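Local coordinates for protein clostridium acetobutylicum Q97KL0 (Clostridium acetobutylicum, PDB 1XBF) that is of unknown function but belongs to the UPF0047 (YjbQ) family and assembles from three copies of the chain, at residues L9-D14 with R123-F128. Numbering follows the deposited sequence.
Sequences LKTSND and RDRKVF. With SO4 (sulfate ion), chain D.
The hydroxyl of T11 is gripped by two groups: OG1 accepts the backbone N-H of R123 at 2.9 Å, with an N-H...O angle of 155°, and is also hydrogen-bonded to the carboxylate of E118. With chi1 at 63° that oxygen is tucked close to both the backbone N and the carbonyl carbon of T11, where it meets R123 N and takes the place a main-chain carbonyl would fill in a regular ladder. In the other direction T11 N donates to R123 O at 3.1 Å, almost straight down the C=O bond. Two residues earlier, L9 and R125 exchange a pair of short backbone bonds, R125 N to L9 O at 2.6 Å and L9 N to R125 O at 2.7 Å. R125 N lies in the plane of the L9 carbonyl, whereas L9 N stands 41° out of the plane of the R125 carbonyl. The register identifies an antiparallel ladder, L9 with R125 as the hydrogen-bonded pair and K10 with D124 as the non-hydrogen-bonded one, which joins strand 5-10, at the edge of the five-stranded sheet within this chain, to strand 124-133. L9 and V127 meet through methyls, CD2 against CG1 at 3.6 Å. Across K10 and D124, the aliphatic part does the touching: K10 CD lies 3.1 Å from D124 OD1, while the lysine chain, kinked at its second and fourth torsions, curls back to give NZ to T11 O. R125 NH1 stands 3.2 Å above the plane of the R123 guanidinium, over its centre, and R123 CD covers a face of the R125 guanidinium. Both arginines reach one sulfate, probably carried over from crystallisation: R123 NH1 binds SO4 O1 and R125 NH1 binds SO4 O3, each oxygen at the guanidinium edge; T45 and T46 add hydroxyls. E118 forms a salt bridge with R125, D120 one with R123.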
ATOM      1  N   LEU A   9      16.471   8.608  10.571  1.00 45.11           N
ATOM      2  CA  LEU A   9      17.083   7.360  10.119  1.00 45.80           C
ATOM      3  C   LEU A   9      18.320   7.605   9.283  1.00 46.26           C
ATOM      4  O   LEU A   9      18.334   8.483   8.422  1.00 46.59           O
ATOM      5  CB  LEU A   9      16.107   6.543   9.263  1.00 46.63           C
ATOM      6  CG  LEU A   9      14.978   5.716   9.872  1.00 46.91           C
ATOM      7  CD1 LEU A   9      15.567   4.627  10.746  1.00 48.54           C
ATOM      8  CD2 LEU A   9      14.049   6.609  10.662  1.00 48.41           C
ATOM      9  N   LYS A  10      19.352   6.808   9.528  1.00 46.44           N
ATOM     10  CA  LYS A  10      20.590   6.911   8.773  1.00 46.89           C
ATOM     11  C   LYS A  10      20.770   5.596   8.024  1.00 46.37           C
ATOM     12  O   LYS A  10      21.059   4.564   8.633  1.00 46.78           O
ATOM     13  CB  LYS A  10      21.775   7.141   9.717  1.00 49.91           C
ATOM     14  CG  LYS A  10      23.115   7.306   9.012  1.00 51.05           C
ATOM     15  CD  LYS A  10      23.168   8.600   8.211  1.00 53.07           C
ATOM     16  CE  LYS A  10      24.481   8.744   7.446  1.00 54.16           C
ATOM     17  NZ  LYS A  10      24.640   7.713   6.377  1.00 54.87           N
ATOM     18  N   THR A  11      20.575   5.627   6.711  1.00 45.48           N
ATOM     19  CA  THR A  11      20.729   4.432   5.887  1.00 45.32           C
ATOM     20  C   THR A  11      22.184   4.344   5.442  1.00 46.62           C
ATOM     21  O   THR A  11      22.868   5.364   5.379  1.00 46.76           O
ATOM     22  CB  THR A  11      19.822   4.494   4.645  1.00 43.59           C
ATOM     23  OG1 THR A  11      20.212   5.597   3.819  1.00 41.97           O
ATOM     24  CG2 THR A  11      18.374   4.675   5.058  1.00 43.18           C
ATOM     25  N   SER A  12      22.654   3.139   5.129  1.00 48.13           N
ATOM     26  CA  SER A  12      24.045   2.960   4.714  1.00 50.31           C
ATOM     27  C   SER A  12      24.257   2.547   3.258  1.00 51.04           C
ATOM     28  O   SER A  12      24.837   3.302   2.474  1.00 52.70           O
ATOM     29  CB  SER A  12      24.743   1.949   5.631  1.00 50.87           C
ATOM     30  OG  SER A  12      24.214   0.646   5.467  1.00 52.52           O
ATOM     31  N   ASN A  13      23.798   1.356   2.893  1.00 50.61           N
ATOM     32  CA  ASN A  13      23.977   0.876   1.526  1.00 50.77           C
ATOM     33  C   ASN A  13      22.998   1.555   0.570  1.00 49.42           C
ATOM     34  O   ASN A  13      22.051   2.209   1.008  1.00 49.86           O
ATOM     35  CB  ASN A  13      23.802  -0.645   1.482  1.00 51.45           C
ATOM     36  CG  ASN A  13      24.789  -1.320   0.543  1.00 53.31           C
ATOM     37  OD1 ASN A  13      25.015  -2.526   0.627  1.00 54.39           O
ATOM     38  ND2 ASN A  13      25.376  -0.543  -0.360  1.00 53.74           N
ATOM     39  N   ASP A  14      23.235   1.413  -0.730  1.00 47.87           N
ATOM     40  CA  ASP A  14      22.365   2.022  -1.730  1.00 46.21           C
ATOM     41  C   ASP A  14      20.925   1.577  -1.499  1.00 44.36           C
ATOM     42  O   ASP A  14      19.995   2.380  -1.587  1.00 42.76           O
ATOM     43  CB  ASP A  14      22.827   1.651  -3.145  1.00 48.65           C
ATOM     44  CG  ASP A  14      22.733   0.165  -3.426  1.00 51.44           C
ATOM     45  OD1 ASP A  14      23.325  -0.633  -2.664  1.00 52.91           O
ATOM     46  OD2 ASP A  14      22.068  -0.208  -4.421  1.00 53.21           O
ATOM     47  N   ARG A 123      21.647   7.959   3.062  1.00 37.81           N
ATOM     48  CA  ARG A 123      21.061   9.277   3.266  1.00 39.03           C
ATOM     49  C   ARG A 123      20.511   9.415   4.680  1.00 38.53           C
ATOM     50  O   ARG A 123      20.382   8.429   5.400  1.00 38.17           O
ATOM     51  CB  ARG A 123      19.926   9.517   2.257  1.00 40.09           C
ATOM     52  CG  ARG A 123      20.367   9.446   0.800  1.00 42.97           C
ATOM     53  CD  ARG A 123      19.213   9.592  -0.180  1.00 44.94           C
ATOM     54  NE  ARG A 123      18.665  10.942  -0.219  1.00 47.90           N
ATOM     55  CZ  ARG A 123      17.747  11.347  -1.093  1.00 49.21           C
ATOM     56  NH1 ARG A 123      17.299  12.596  -1.057  1.00 49.41           N
ATOM     57  NH2 ARG A 123      17.277  10.502  -2.003  1.00 49.84           N
ATOM     58  N   ASP A 124      20.211  10.648   5.073  1.00 39.08           N
ATOM     59  CA  ASP A 124      19.631  10.921   6.384  1.00 39.67           C
ATOM     60  C   ASP A 124      18.134  10.990   6.108  1.00 36.68           C
ATOM     61  O   ASP A 124      17.661  11.928   5.473  1.00 36.22           O
ATOM     62  CB  ASP A 124      20.129  12.263   6.931  1.00 41.46           C
ATOM     63  CG  ASP A 124      21.622  12.265   7.203  1.00 45.27           C
ATOM     64  OD1 ASP A 124      22.070  11.485   8.067  1.00 46.01           O
ATOM     65  OD2 ASP A 124      22.345  13.040   6.543  1.00 47.38           O
ATOM     66  N   ARG A 125      17.395   9.993   6.575  1.00 34.61           N
ATOM     67  CA  ARG A 125      15.959   9.936   6.321  1.00 32.04           C
ATOM     68  C   ARG A 125      15.091  10.205   7.539  1.00 31.26           C
ATOM     69  O   ARG A 125      15.574  10.290   8.661  1.00 29.95           O
ATOM     70  CB  ARG A 125      15.596   8.562   5.753  1.00 29.44           C
ATOM     71  CG  ARG A 125      16.412   8.129   4.541  1.00 27.38           C
ATOM     72  CD  ARG A 125      16.098   8.961   3.306  1.00 27.08           C
ATOM     73  NE  ARG A 125      16.242   8.160   2.094  1.00 27.69           N
ATOM     74  CZ  ARG A 125      15.938   8.587   0.875  1.00 27.07           C
ATOM     75  NH1 ARG A 125      15.478   9.818   0.697  1.00 28.30           N
ATOM     76  NH2 ARG A 125      16.064   7.776  -0.166  1.00 27.01           N
ATOM     77  N   LYS A 126      13.794  10.335   7.288  1.00 30.78           N
ATOM     78  CA  LYS A 126      12.812  10.571   8.332  1.00 31.93           C
ATOM     79  C   LYS A 126      11.661   9.586   8.148  1.00 32.05           C
ATOM     80  O   LYS A 126      11.441   9.051   7.061  1.00 29.71           O
ATOM     81  CB  LYS A 126      12.251  11.992   8.237  1.00 33.63           C
ATOM     82  CG  LYS A 126      13.220  13.110   8.604  1.00 37.83           C
ATOM     83  CD  LYS A 126      13.529  13.101  10.095  1.00 41.78           C
ATOM     84  CE  LYS A 126      14.174  14.408  10.526  1.00 43.30           C
ATOM     85  NZ  LYS A 126      13.288  15.570  10.224  1.00 45.34           N
ATOM     86  N   VAL A 127      10.926   9.345   9.221  1.00 32.10           N
ATOM     87  CA  VAL A 127       9.777   8.468   9.150  1.00 31.82           C
ATOM     88  C   VAL A 127       8.791   9.053  10.145  1.00 32.01           C
ATOM     89  O   VAL A 127       9.162   9.367  11.278  1.00 30.15           O
ATOM     90  CB  VAL A 127      10.146   7.001   9.512  1.00 32.62           C
ATOM     91  CG1 VAL A 127      10.515   6.887  10.981  1.00 31.36           C
ATOM     92  CG2 VAL A 127       8.984   6.077   9.168  1.00 34.34           C
ATOM     93  N   PHE A 128       7.548   9.247   9.710  1.00 30.66           N
ATOM     94  CA  PHE A 128       6.531   9.805  10.589  1.00 30.59           C
ATOM     95  C   PHE A 128       5.655   8.697  11.149  1.00 32.28           C
ATOM     96  O   PHE A 128       5.292   7.759  10.435  1.00 31.28           O
ATOM     97  CB  PHE A 128       5.628  10.795   9.849  1.00 29.51           C
ATOM     98  CG  PHE A 128       6.361  11.826   9.044  1.00 28.09           C
ATOM     99  CD1 PHE A 128       7.615  12.283   9.431  1.00 29.32           C
ATOM    100  CD2 PHE A 128       5.763  12.383   7.918  1.00 29.39           C
ATOM    101  CE1 PHE A 128       8.264  13.285   8.708  1.00 30.48           C
ATOM    102  CE2 PHE A 128       6.397  13.386   7.186  1.00 29.82           C
ATOM    103  CZ  PHE A 128       7.653  13.841   7.581  1.00 31.20           C
TER
HETATM  104  S   SO4 D 201      13.436  12.167  -1.362  1.00 30.44           S
HETATM  105  O1  SO4 D 201      14.587  12.781  -2.041  1.00 33.00           O
HETATM  106  O2  SO4 D 201      12.210  12.468  -2.122  1.00 30.52           O
HETATM  107  O3  SO4 D 201      13.637  10.706  -1.291  1.00 31.60           O
HETATM  108  O4  SO4 D 201      13.319  12.702   0.003  1.00 30.42           O